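Local coordinates for single-stranded DNA-binding protein WHY3, chloroplastic (Arabidopsis thaliana, PDB 4KOQ) that binds single-stranded DNA in chloroplasts and nucleus, guarding plastid genome stability against illegitimate recombination and repressing transcription of a kinesin gene, at residues S14-K19 with R58-S63; F31-L34 with A38-L41; F51-G56 with W62-V67; I75-S80 with C87-D92; L107-L112 with R118-S123. One frame throughout, in Å; residues are numbered along the deposited sequence.

The five contacts illustrate how chemistry follows depth in a fold built from two four-stranded antiparallel sheets. Contacts 1, 2 and 3 belong to the sheet of strands 9-16, 20-33, 39-56 and 59-70; contacts 1 and 3 share W62 and S63, whereas contact 2 lies about 39 Å from contact 1, centre to centre. Contact 5 is a hairpin of the second sheet, and contact 4 lays a helix against its outermost strand within this chain. Surface contact 1 relies on a tyrosine hydroxyl and a phosphate, surface contact 2 on backbone bonds and subunit packing, and buried contact 4 on side-chain packing alone. Contacts 3 and 5, partly buried, meet through F51, L107 and L122.

Contact 1: residues S14-K19 with R58-S63; sequences SIYKGK and RQYDWS. With PO4 (phosphate ion), chain C.
Y60 reaches across to the turn after strand 9-16 and brings its hydroxyl to the backbone carbonyl of K17, with OH 2.6 Å from K17 O. That oxygen lies at the edge of the Y60 ring, in its plane. Y60 OH is also 2.5 Å from O2 of a phosphate ion. The same phosphate leans over one face of the ring, its O4 3.5 Å above the plane and displaced toward the rim. Beside Y60 stands Y16, whose CD1 comes within 3.6 Å of Y60 CE1. The two rings are oblique, their planes 31° apart, and Y16 CB also packs against the Y60 hydroxyl.

In the next shell, the backbone positions the anion: Q59 N donates weakly to O4, and R58 N lies very close to O3, in a bond whose shortness makes its detail doubtful. K17 CB points away from 58-63, and its ammonium is held by a salt bridge to E143 and a hydrogen bond to P138 O. A21 and A52 pack against the Y60 ring.

The phosphate probably came from the crystallisation liquor. It sits between the loop K17-K19, which is part of the region 17-22 required by similarity for single-stranded DNA binding, and the start of strand 59-70; an aromatic pair next to a bound anion is consistent with a nucleic-acid-binding surface of the Whirly domain.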
# COMPACT_ATOMS: atom_id res chain seq x y z
N SER A 14 20.58 -0.63 -1.50
CA SER A 14 21.71 0.27 -1.28
C SER A 14 21.63 1.66 -1.93
O SER A 14 21.10 1.85 -3.02
CB SER A 14 22.97 -0.42 -1.77
OG SER A 14 23.09 -1.66 -1.12
N ILE A 15 22.26 2.61 -1.26
CA ILE A 15 22.42 3.97 -1.72
C ILE A 15 23.89 4.27 -1.64
O ILE A 15 24.48 4.15 -0.56
CB ILE A 15 21.62 4.91 -0.85
CG1 ILE A 15 20.14 4.55 -0.96
CG2 ILE A 15 21.81 6.37 -1.26
CD1 ILE A 15 19.31 5.07 0.17
N TYR A 16 24.47 4.62 -2.78
CA TYR A 16 25.91 4.85 -2.87
C TYR A 16 26.19 6.32 -3.13
O TYR A 16 25.70 6.88 -4.10
CB TYR A 16 26.46 4.03 -4.02
CG TYR A 16 26.28 2.56 -3.86
CD1 TYR A 16 27.06 1.84 -2.99
CD2 TYR A 16 25.30 1.88 -4.58
CE1 TYR A 16 26.89 0.50 -2.83
CE2 TYR A 16 25.13 0.53 -4.44
CZ TYR A 16 25.93 -0.15 -3.57
OH TYR A 16 25.78 -1.49 -3.40
N LYS A 17 26.94 6.95 -2.25
CA LYS A 17 27.24 8.34 -2.43
C LYS A 17 28.74 8.58 -2.42
O LYS A 17 29.54 7.64 -2.28
CB LYS A 17 26.53 9.20 -1.36
CG LYS A 17 25.00 9.23 -1.51
CD LYS A 17 24.54 9.91 -2.81
CE LYS A 17 23.09 9.61 -3.11
NZ LYS A 17 22.21 10.51 -2.36
N GLY A 18 29.12 9.85 -2.53
CA GLY A 18 30.51 10.21 -2.68
C GLY A 18 31.42 9.79 -1.55
O GLY A 18 32.55 9.35 -1.79
N LYS A 19 30.94 9.91 -0.32
CA LYS A 19 31.74 9.71 0.87
C LYS A 19 31.28 8.52 1.70
O LYS A 19 31.93 8.17 2.67
CB LYS A 19 31.66 10.96 1.75
CG LYS A 19 32.28 12.20 1.10
CD LYS A 19 31.91 13.46 1.88
CE LYS A 19 32.42 14.72 1.21
NZ LYS A 19 31.82 15.94 1.84
N ARG A 58 34.77 4.06 -6.36
CA ARG A 58 33.64 3.14 -6.31
C ARG A 58 33.79 2.03 -5.26
O ARG A 58 33.32 0.91 -5.46
CB ARG A 58 33.41 2.52 -7.69
CG ARG A 58 32.74 3.45 -8.68
CD ARG A 58 32.50 2.74 -10.02
NE ARG A 58 31.93 1.40 -9.84
CZ ARG A 58 30.63 1.10 -9.83
NH1 ARG A 58 29.72 2.05 -9.99
NH2 ARG A 58 30.24 -0.15 -9.65
N GLN A 59 34.43 2.36 -4.15
CA GLN A 59 34.71 1.38 -3.11
C GLN A 59 34.46 1.93 -1.71
O GLN A 59 34.77 3.08 -1.39
CB GLN A 59 36.16 0.91 -3.21
CG GLN A 59 36.42 -0.04 -4.37
CD GLN A 59 37.89 -0.36 -4.53
OE1 GLN A 59 38.75 0.40 -4.08
NE2 GLN A 59 38.18 -1.49 -5.16
N TYR A 60 33.92 1.08 -0.86
CA TYR A 60 33.63 1.49 0.48
C TYR A 60 34.23 0.47 1.41
O TYR A 60 34.29 -0.71 1.11
CB TYR A 60 32.11 1.61 0.67
CG TYR A 60 31.46 2.55 -0.30
CD1 TYR A 60 31.01 2.11 -1.55
CD2 TYR A 60 31.30 3.90 -0.00
CE1 TYR A 60 30.40 2.97 -2.42
CE2 TYR A 60 30.68 4.75 -0.88
CZ TYR A 60 30.24 4.28 -2.09
OH TYR A 60 29.64 5.14 -2.97
N ASP A 61 34.67 0.95 2.56
CA ASP A 61 35.32 0.11 3.53
C ASP A 61 34.32 -0.57 4.47
O ASP A 61 34.04 -0.09 5.57
CB ASP A 61 36.31 0.97 4.30
CG ASP A 61 37.21 0.16 5.18
OD1 ASP A 61 37.02 -1.07 5.26
OD2 ASP A 61 38.09 0.78 5.79
N TRP A 62 33.80 -1.70 4.03
CA TRP A 62 32.82 -2.46 4.80
C TRP A 62 33.43 -3.10 6.02
O TRP A 62 32.72 -3.50 6.94
CB TRP A 62 32.13 -3.48 3.90
CG TRP A 62 31.35 -2.79 2.81
CD1 TRP A 62 31.73 -2.61 1.52
CD2 TRP A 62 30.07 -2.15 2.95
NE1 TRP A 62 30.77 -1.90 0.84
CE2 TRP A 62 29.74 -1.62 1.70
CE3 TRP A 62 29.19 -1.97 4.02
CZ2 TRP A 62 28.55 -0.92 1.48
CZ3 TRP A 62 28.01 -1.27 3.81
CH2 TRP A 62 27.70 -0.77 2.55
N SER A 63 34.76 -3.15 6.07
CA SER A 63 35.43 -3.70 7.23
C SER A 63 35.29 -2.71 8.38
O SER A 63 35.40 -3.07 9.55
CB SER A 63 36.91 -4.03 6.92
OG SER A 63 37.74 -2.89 6.93
P PO4 C . 32.92 6.26 -4.20
O1 PO4 C . 33.42 7.61 -3.73
O2 PO4 C . 31.42 6.30 -4.23
O3 PO4 C . 33.40 5.98 -5.60
O4 PO4 C . 33.44 5.21 -3.25

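Contact 2: residues F31-L34 with A38-L41; sequences FVAL and AFKL
A38 opens the pairing by offering its carbonyl to the backbone of L34, with L34 N 2.8 Å from A38 O. The L34 side chain folds back over this bond, CB and CG both packing on A38 O, while its CD1 approaches A38 CB more loosely.

F39 follows, in a non-hydrogen-bonded pair with A33. With its CG placed opposite the carbonyl carbon (chi1 -64°), the ring reaches across to the other strand, where CE1 meets A33 CB at 3.5 Å and CD1 rests on A33 CA. The approach of A33 CB to the ring is oblique, and V32 O lies near the ring plane at its edge. F39 CA also makes a CA-H...O contact with V32 O.

These segments form the outlying end of the antiparallel beta hairpin of strands 20-33 and 39-56, and there the sheet continues into another subunit: F39 and K40 form a parallel ladder with a strand of the second subunit, whose F9 meets the rings of both F31 and F39. F31 packs on A172 and F39 on L173 of the third subunit.

K40 forms the hydrogen-bonded pair with V32, its N 2.9 Å from V32 O and its O 2.9 Å from V32 N. On this face V32 CG2 lies 4.2 Å from K40 CB, after which the lysine chain leads away.

L41 ends the walk opposite F31. The phenyl ring of F31 slants across it, CE1 reaching L41 CB at 3.8 Å and CD1 resting against L41 CA.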
# COMPACT_ATOMS: atom_id res chain seq x y z
N PHE A 31 9.28 -16.67 15.40
CA PHE A 31 8.11 -17.37 15.89
C PHE A 31 8.56 -18.54 16.75
O PHE A 31 9.70 -18.99 16.66
CB PHE A 31 7.32 -17.91 14.70
CG PHE A 31 6.62 -16.86 13.92
CD1 PHE A 31 5.37 -16.44 14.30
CD2 PHE A 31 7.21 -16.28 12.82
CE1 PHE A 31 4.72 -15.48 13.60
CE2 PHE A 31 6.54 -15.31 12.11
CZ PHE A 31 5.30 -14.91 12.51
N VAL A 32 7.67 -19.03 17.60
CA VAL A 32 7.90 -20.31 18.26
C VAL A 32 6.71 -21.20 18.00
O VAL A 32 5.60 -20.72 17.81
CB VAL A 32 8.14 -20.16 19.76
CG1 VAL A 32 9.34 -19.25 20.00
CG2 VAL A 32 6.91 -19.62 20.45
N ALA A 33 6.94 -22.51 17.97
CA ALA A 33 5.85 -23.46 17.75
C ALA A 33 5.21 -23.80 19.09
O ALA A 33 5.90 -24.15 20.04
CB ALA A 33 6.38 -24.72 17.08
N LEU A 34 3.88 -23.67 19.17
CA LEU A 34 3.15 -24.05 20.38
C LEU A 34 2.78 -25.53 20.33
O LEU A 34 2.83 -26.16 19.27
CB LEU A 34 1.90 -23.19 20.53
CG LEU A 34 2.16 -21.68 20.51
CD1 LEU A 34 0.86 -20.90 20.65
CD2 LEU A 34 3.16 -21.31 21.60
N ALA A 38 0.04 -24.33 16.50
CA ALA A 38 0.01 -22.92 16.15
C ALA A 38 1.40 -22.33 16.37
O ALA A 38 2.22 -22.91 17.08
CB ALA A 38 -0.99 -22.20 17.02
N PHE A 39 1.66 -21.17 15.77
CA PHE A 39 2.91 -20.46 16.00
C PHE A 39 2.62 -19.10 16.62
O PHE A 39 1.59 -18.49 16.36
CB PHE A 39 3.66 -20.30 14.70
CG PHE A 39 4.07 -21.59 14.10
CD1 PHE A 39 5.22 -22.23 14.53
CD2 PHE A 39 3.31 -22.17 13.10
CE1 PHE A 39 5.61 -23.43 13.97
CE2 PHE A 39 3.70 -23.37 12.54
CZ PHE A 39 4.84 -24.00 12.97
N LYS A 40 3.53 -18.65 17.47
CA LYS A 40 3.35 -17.39 18.14
C LYS A 40 4.54 -16.50 17.82
O LYS A 40 5.68 -16.95 17.91
CB LYS A 40 3.29 -17.59 19.64
CG LYS A 40 3.14 -16.31 20.43
CD LYS A 40 3.39 -16.56 21.91
CE LYS A 40 2.73 -15.50 22.78
NZ LYS A 40 1.24 -15.62 22.78
N LEU A 41 4.26 -15.25 17.49
CA LEU A 41 5.31 -14.30 17.17
C LEU A 41 5.98 -13.93 18.45
O LEU A 41 5.32 -13.45 19.35
CB LEU A 41 4.72 -13.03 16.49
CG LEU A 41 5.80 -11.98 16.16
CD1 LEU A 41 5.48 -11.28 14.86
CD2 LEU A 41 5.89 -10.98 17.26

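Contact 3: residues F51-G56 with W62-V67; sequences FAPAAG and WSRKQV
F51 and Q66 face each other as an antiparallel hydrogen-bonded pair, with F51 N to Q66 O and Q66 N to F51 O both at 2.9 Å. K65 CA adds a CA-H...O contact to the same F51 oxygen. Toward the start of 62-67 the 3-10 segment at W62-S63 interrupts the pairing, which resumes where D61 bonds to P53; across the interruption side chains make the contact.

The six-membered ring of the W62 indole lies against A52, whose methyl sits over the face as a CH-pi contact, CB 3.6 Å from the ring centroid and only 15° off the normal. Beyond it, R64 bends at chi3 (55°), which swings its guanidinium back to P53; NH1 comes within 3.6 Å of P53 CG, the two side chains crossing at about a right angle. A long, weak ion pair links that guanidinium to D61. The extended chain of K65 leads away from the contact to hydrogen-bond with Q50.

This is the part of the hairpin of strands 39-56 and 59-70 near its turn, with a classic beta bulge, A55 and G56 facing Q59, just before the turn. F51 points inward to F120 and L122 of strand 117-126 and to V135 and I137 of strand 131-140, joining the two sheets, while W62 extends over A21 and T23 of strand 20-33.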
# COMPACT_ATOMS: atom_id res chain seq x y z
N PHE A 51 26.24 1.14 7.39
CA PHE A 51 26.83 2.36 6.84
C PHE A 51 28.32 2.10 6.66
O PHE A 51 28.95 1.53 7.57
CB PHE A 51 26.70 3.55 7.81
CG PHE A 51 25.27 4.05 8.07
CD1 PHE A 51 24.40 3.35 8.89
CD2 PHE A 51 24.86 5.27 7.54
CE1 PHE A 51 23.13 3.83 9.14
CE2 PHE A 51 23.60 5.76 7.80
CZ PHE A 51 22.74 5.04 8.60
N ALA A 52 28.86 2.52 5.54
CA ALA A 52 30.32 2.40 5.32
C ALA A 52 30.90 3.64 4.69
O ALA A 52 30.32 4.22 3.76
CB ALA A 52 30.60 1.20 4.43
N PRO A 53 32.09 4.07 5.17
CA PRO A 53 32.74 5.26 4.65
C PRO A 53 33.42 4.94 3.31
O PRO A 53 33.78 3.79 3.11
CB PRO A 53 33.78 5.61 5.73
CG PRO A 53 34.13 4.28 6.35
CD PRO A 53 32.85 3.45 6.28
N ALA A 54 33.56 5.92 2.43
CA ALA A 54 34.22 5.66 1.14
C ALA A 54 35.69 5.29 1.42
O ALA A 54 36.26 5.77 2.37
CB ALA A 54 34.11 6.86 0.22
N ALA A 55 36.26 4.39 0.63
CA ALA A 55 37.64 3.94 0.83
C ALA A 55 38.47 3.97 -0.46
O ALA A 55 39.63 3.60 -0.44
CB ALA A 55 37.66 2.54 1.40
N GLY A 56 37.87 4.40 -1.56
CA GLY A 56 38.53 4.39 -2.85
C GLY A 56 37.50 4.51 -3.97
O GLY A 56 36.30 4.51 -3.71
N TRP A 62 33.80 -1.70 4.03
CA TRP A 62 32.82 -2.46 4.80
C TRP A 62 33.43 -3.10 6.02
O TRP A 62 32.72 -3.50 6.94
CB TRP A 62 32.13 -3.48 3.90
CG TRP A 62 31.35 -2.79 2.81
CD1 TRP A 62 31.73 -2.61 1.52
CD2 TRP A 62 30.07 -2.15 2.95
NE1 TRP A 62 30.77 -1.90 0.84
CE2 TRP A 62 29.74 -1.62 1.70
CE3 TRP A 62 29.19 -1.97 4.02
CZ2 TRP A 62 28.55 -0.92 1.48
CZ3 TRP A 62 28.01 -1.27 3.81
CH2 TRP A 62 27.70 -0.77 2.55
N SER A 63 34.76 -3.15 6.07
CA SER A 63 35.43 -3.70 7.23
C SER A 63 35.29 -2.71 8.38
O SER A 63 35.40 -3.07 9.55
CB SER A 63 36.91 -4.03 6.92
OG SER A 63 37.74 -2.89 6.93
N ARG A 64 35.03 -1.45 8.04
CA ARG A 64 34.80 -0.42 9.04
C ARG A 64 33.31 0.03 9.10
O ARG A 64 32.98 1.13 9.54
CB ARG A 64 35.71 0.77 8.76
CG ARG A 64 37.17 0.44 9.10
CD ARG A 64 38.15 1.54 8.76
NE ARG A 64 37.81 2.83 9.36
CZ ARG A 64 37.53 3.94 8.68
NH1 ARG A 64 37.54 3.94 7.34
NH2 ARG A 64 37.24 5.05 9.33
N LYS A 65 32.43 -0.85 8.67
CA LYS A 65 31.00 -0.53 8.67
C LYS A 65 30.46 -0.37 10.08
O LYS A 65 31.01 -0.92 11.05
CB LYS A 65 30.22 -1.63 7.97
CG LYS A 65 30.06 -2.88 8.76
CD LYS A 65 29.42 -3.96 7.92
CE LYS A 65 29.22 -5.24 8.73
NZ LYS A 65 28.54 -6.30 7.94
N GLN A 66 29.39 0.40 10.20
CA GLN A 66 28.68 0.50 11.45
C GLN A 66 27.24 0.14 11.16
O GLN A 66 26.73 0.51 10.13
CB GLN A 66 28.78 1.89 12.03
CG GLN A 66 30.22 2.35 12.32
CD GLN A 66 30.87 1.63 13.45
OE1 GLN A 66 30.22 1.02 14.30
NE2 GLN A 66 32.22 1.67 13.48
N VAL A 67 26.62 -0.58 12.07
CA VAL A 67 25.25 -1.04 11.86
C VAL A 67 24.28 -0.56 12.91
O VAL A 67 24.64 -0.25 14.06
CB VAL A 67 25.20 -2.58 11.80
CG1 VAL A 67 26.28 -3.08 10.85
CG2 VAL A 67 25.39 -3.16 13.16

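Contact 4: residues I75-S80 with C87-D92; sequences IGNLVS and CEFFHD. With PO4 (phosphate ion), chain B.
The ring of F89 meets helix 72-79 with its edge: N77 CB lies in the ring plane, 3.8 Å from F89 CZ, and N77 ND2 approaches F89 CE1 at 3.6 Å. The N77 amide is turned 61° from the phenyl plane, the two side chains sliding past each other in opposite directions. C87 CB lies over the same face of the amide as F89 CE1, 3.7 Å from N77 OD1.

C87 carries the second half of the contact. Its SG, set between the backbone N and the carbonyl carbon (chi1 61°), points at the helix and meets L78 CD2 at 3.6 Å. No hydrogen bond links the two segments; van der Waals packing joins them.

Farther along the strand, the H91 ring receives a phosphate at its edge, ND1 to O3 at 2.5 Å and nearly straight at 174°. Its NE2 is bonded to E74 and its ring stacks on F68; S69 and K105 also bind this ion, probably acquired from the crystallisation liquor.

Helix segment 75-79 runs nearly antiparallel to strand 87-91, outermost of its sheet within this chain, with L78 also on V109 of strand 103-111 and F151 of helix 141-158, and N77 against A142 of the second subunit.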
# COMPACT_ATOMS: atom_id res chain seq x y z
N ILE A 75 10.78 2.78 12.30
CA ILE A 75 10.28 2.88 10.96
C ILE A 75 9.06 3.76 10.95
O ILE A 75 8.90 4.60 10.08
CB ILE A 75 9.97 1.49 10.37
CG1 ILE A 75 11.25 0.68 10.28
CG2 ILE A 75 9.26 1.68 9.03
CD1 ILE A 75 11.07 -0.84 10.28
N GLY A 76 8.16 3.59 11.92
CA GLY A 76 7.02 4.47 11.97
C GLY A 76 7.38 5.95 12.10
O GLY A 76 6.73 6.81 11.48
N ASN A 77 8.41 6.24 12.87
CA ASN A 77 8.86 7.61 12.95
C ASN A 77 9.29 8.16 11.61
O ASN A 77 8.94 9.27 11.25
CB ASN A 77 10.03 7.70 13.89
CG ASN A 77 10.14 9.04 14.54
OD1 ASN A 77 9.80 10.08 13.94
ND2 ASN A 77 10.52 9.03 15.78
N LEU A 78 10.06 7.36 10.88
CA LEU A 78 10.60 7.78 9.59
C LEU A 78 9.50 8.00 8.58
O LEU A 78 9.58 8.92 7.78
CB LEU A 78 11.60 6.76 9.05
CG LEU A 78 12.89 6.71 9.86
CD1 LEU A 78 13.83 5.70 9.29
CD2 LEU A 78 13.52 8.08 9.82
N VAL A 79 8.48 7.14 8.57
CA VAL A 79 7.44 7.30 7.56
C VAL A 79 6.46 8.44 7.91
O VAL A 79 5.62 8.79 7.10
CB VAL A 79 6.58 6.00 7.27
CG1 VAL A 79 7.44 4.90 6.70
CG2 VAL A 79 5.84 5.56 8.48
N SER A 80 6.58 9.01 9.09
CA SER A 80 5.69 10.11 9.47
C SER A 80 6.40 11.43 9.67
O SER A 80 5.82 12.35 10.20
CB SER A 80 4.90 9.78 10.74
OG SER A 80 5.72 9.47 11.82
N CYS A 87 14.44 13.20 13.48
CA CYS A 87 14.29 12.21 14.51
C CYS A 87 15.67 11.65 14.88
O CYS A 87 16.62 11.70 14.09
CB CYS A 87 13.33 11.09 14.07
SG CYS A 87 13.84 10.20 12.65
N GLU A 88 15.77 11.16 16.10
CA GLU A 88 17.04 10.68 16.65
C GLU A 88 16.74 9.49 17.53
O GLU A 88 15.89 9.55 18.43
CB GLU A 88 17.71 11.80 17.48
CG GLU A 88 19.12 11.55 17.87
CD GLU A 88 19.82 12.83 18.41
OE1 GLU A 88 19.13 13.75 18.87
OE2 GLU A 88 21.06 12.90 18.36
N PHE A 89 17.44 8.40 17.27
CA PHE A 89 17.26 7.16 18.00
C PHE A 89 18.53 6.77 18.73
O PHE A 89 19.60 6.78 18.15
CB PHE A 89 16.91 6.04 17.03
CG PHE A 89 15.83 6.38 16.07
CD1 PHE A 89 14.63 6.92 16.50
CD2 PHE A 89 16.00 6.13 14.73
CE1 PHE A 89 13.61 7.23 15.55
CE2 PHE A 89 14.99 6.41 13.81
CZ PHE A 89 13.79 6.95 14.23
N PHE A 90 18.40 6.35 19.99
CA PHE A 90 19.53 5.96 20.80
C PHE A 90 19.43 4.50 21.21
O PHE A 90 18.43 4.08 21.79
CB PHE A 90 19.55 6.78 22.10
CG PHE A 90 19.55 8.27 21.87
CD1 PHE A 90 18.38 8.93 21.55
CD2 PHE A 90 20.71 8.99 21.97
CE1 PHE A 90 18.38 10.31 21.34
CE2 PHE A 90 20.71 10.38 21.77
CZ PHE A 90 19.55 11.02 21.45
N HIS A 91 20.47 3.74 20.91
CA HIS A 91 20.52 2.33 21.23
C HIS A 91 21.78 2.00 22.01
O HIS A 91 22.88 2.41 21.64
CB HIS A 91 20.56 1.48 19.97
CG HIS A 91 19.25 1.41 19.22
ND1 HIS A 91 19.09 0.63 18.10
CD2 HIS A 91 18.08 2.07 19.40
CE1 HIS A 91 17.86 0.78 17.63
NE2 HIS A 91 17.22 1.65 18.40
N ASP A 92 21.61 1.20 23.06
CA ASP A 92 22.72 0.55 23.75
C ASP A 92 22.74 -0.92 23.35
O ASP A 92 21.85 -1.67 23.72
CB ASP A 92 22.53 0.66 25.26
CG ASP A 92 23.65 -0.02 26.05
OD1 ASP A 92 24.42 -0.80 25.46
OD2 ASP A 92 23.74 0.23 27.27
P PO4 B . 21.82 -1.93 17.10
O1 PO4 B . 22.86 -1.89 16.02
O2 PO4 B . 22.47 -1.72 18.45
O3 PO4 B . 20.78 -0.88 16.94
O4 PO4 B . 21.12 -3.27 17.04

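Contact 5: residues L107-L112 with R118-S123; sequences LKVEPL and RFFNLS
V109 and F120 form the apolar centre, a non-hydrogen-bonded pair whose side chains lie side by side. V109 CG2 stands over the middle of the F120 ring as a CH-pi contact, 3.9 Å from the centroid and 1° off the normal, while CG1 touches F120 CE1. On the same face, L107 turns CD1 to N121 O at 3.3 Å.

Flanking this centre are two hydrogen-bonded pairs, K108 with N121 and E110 with F119; the shortest of their four backbone bonds runs from F119 N to E110 O, 2.7 Å. On the opposite face, the E110 carboxylate is nearly coplanar with the F119 ring (11°), and OE1 meets the ring edge in plane. K108 NZ forms a salt bridge with E110 OE2 at 2.9 Å, coming from above the carboxylate plane. L112 CD2 packs against F119 CB at 3.8 Å, the two side chains crossing at about a right angle.

Near the hairpin's turn, buried R118 bends at chi2 (-86°) to pass P111 and deliver its guanidinium to the carbonyls of G82 and E85. N121 ND2 is held by S134 and V135 O.

The hairpin occupies the middle of its sheet, between strands 87-91 and 131-140, and its apolar face packs on F51 of strand 39-56 and F68 of strand 59-70.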
# COMPACT_ATOMS: atom_id res chain seq x y z
N LEU A 107 21.32 7.13 15.80
CA LEU A 107 20.98 7.38 14.40
C LEU A 107 20.16 8.65 14.38
O LEU A 107 19.19 8.76 15.10
CB LEU A 107 20.13 6.26 13.81
CG LEU A 107 19.68 6.52 12.37
CD1 LEU A 107 20.86 6.50 11.43
CD2 LEU A 107 18.65 5.53 11.92
N LYS A 108 20.59 9.63 13.60
CA LYS A 108 19.82 10.85 13.43
C LYS A 108 19.45 11.05 11.97
O LYS A 108 20.26 10.81 11.07
CB LYS A 108 20.59 12.08 13.93
CG LYS A 108 19.73 13.30 14.00
CD LYS A 108 20.39 14.49 14.68
CE LYS A 108 19.34 15.56 14.96
NZ LYS A 108 19.97 16.89 15.09
N VAL A 109 18.21 11.47 11.75
CA VAL A 109 17.71 11.79 10.43
C VAL A 109 17.16 13.20 10.38
O VAL A 109 16.23 13.55 11.12
CB VAL A 109 16.61 10.78 9.94
CG1 VAL A 109 16.16 11.19 8.58
CG2 VAL A 109 17.16 9.38 9.89
N GLU A 110 17.74 14.01 9.49
CA GLU A 110 17.50 15.43 9.44
C GLU A 110 17.11 15.87 8.05
O GLU A 110 17.53 15.28 7.07
CB GLU A 110 18.78 16.19 9.80
CG GLU A 110 19.17 16.17 11.23
CD GLU A 110 20.55 16.79 11.43
OE1 GLU A 110 21.44 16.52 10.60
OE2 GLU A 110 20.74 17.53 12.41
N PRO A 111 16.33 16.95 7.96
CA PRO A 111 15.97 17.51 6.66
C PRO A 111 17.19 18.20 6.09
O PRO A 111 17.99 18.71 6.87
CB PRO A 111 14.87 18.52 7.01
CG PRO A 111 15.10 18.87 8.43
CD PRO A 111 15.71 17.68 9.09
N LEU A 112 17.38 18.16 4.77
CA LEU A 112 18.43 18.96 4.16
C LEU A 112 17.89 20.38 4.01
O LEU A 112 16.72 20.57 3.66
CB LEU A 112 18.87 18.38 2.81
CG LEU A 112 19.63 17.06 2.91
CD1 LEU A 112 19.79 16.44 1.54
CD2 LEU A 112 20.98 17.24 3.56
N ARG A 118 17.14 14.23 2.75
CA ARG A 118 17.40 13.92 4.16
C ARG A 118 18.88 13.60 4.40
O ARG A 118 19.57 13.08 3.53
CB ARG A 118 16.55 12.74 4.64
CG ARG A 118 15.04 12.96 4.53
CD ARG A 118 14.50 13.66 5.73
NE ARG A 118 13.09 13.97 5.59
CZ ARG A 118 12.39 14.65 6.48
NH1 ARG A 118 12.96 15.12 7.56
NH2 ARG A 118 11.11 14.89 6.25
N PHE A 119 19.33 13.87 5.61
CA PHE A 119 20.71 13.59 6.00
C PHE A 119 20.64 12.52 7.05
O PHE A 119 20.06 12.75 8.09
CB PHE A 119 21.31 14.90 6.54
CG PHE A 119 22.81 15.00 6.46
CD1 PHE A 119 23.52 14.50 5.37
CD2 PHE A 119 23.52 15.65 7.46
CE1 PHE A 119 24.92 14.61 5.29
CE2 PHE A 119 24.91 15.78 7.38
CZ PHE A 119 25.61 15.26 6.28
N PHE A 120 21.22 11.34 6.80
CA PHE A 120 21.29 10.31 7.80
C PHE A 120 22.66 10.31 8.46
O PHE A 120 23.69 10.37 7.80
CB PHE A 120 21.15 8.91 7.18
CG PHE A 120 19.72 8.53 6.81
CD1 PHE A 120 18.89 9.41 6.16
CD2 PHE A 120 19.26 7.26 7.09
CE1 PHE A 120 17.59 9.02 5.80
CE2 PHE A 120 17.98 6.88 6.72
CZ PHE A 120 17.17 7.75 6.07
N ASN A 121 22.68 10.12 9.77
CA ASN A 121 23.96 10.05 10.46
C ASN A 121 23.93 8.92 11.45
O ASN A 121 23.04 8.86 12.27
CB ASN A 121 24.19 11.39 11.16
CG ASN A 121 25.40 11.37 12.08
OD1 ASN A 121 25.33 11.83 13.20
ND2 ASN A 121 26.50 10.81 11.60
N LEU A 122 24.89 8.00 11.40
CA LEU A 122 25.05 7.05 12.49
C LEU A 122 26.34 7.34 13.24
O LEU A 122 27.40 7.38 12.61
CB LEU A 122 25.07 5.63 11.94
CG LEU A 122 25.33 4.50 12.93
CD1 LEU A 122 24.34 4.44 14.08
CD2 LEU A 122 25.37 3.16 12.20
N SER A 123 26.24 7.52 14.56
CA SER A 123 27.42 7.80 15.38
C SER A 123 27.47 6.69 16.39
O SER A 123 26.49 6.43 17.05
CB SER A 123 27.31 9.21 16.02
OG SER A 123 28.25 9.42 17.09
O HOH W 1 21.77 13.63 10.52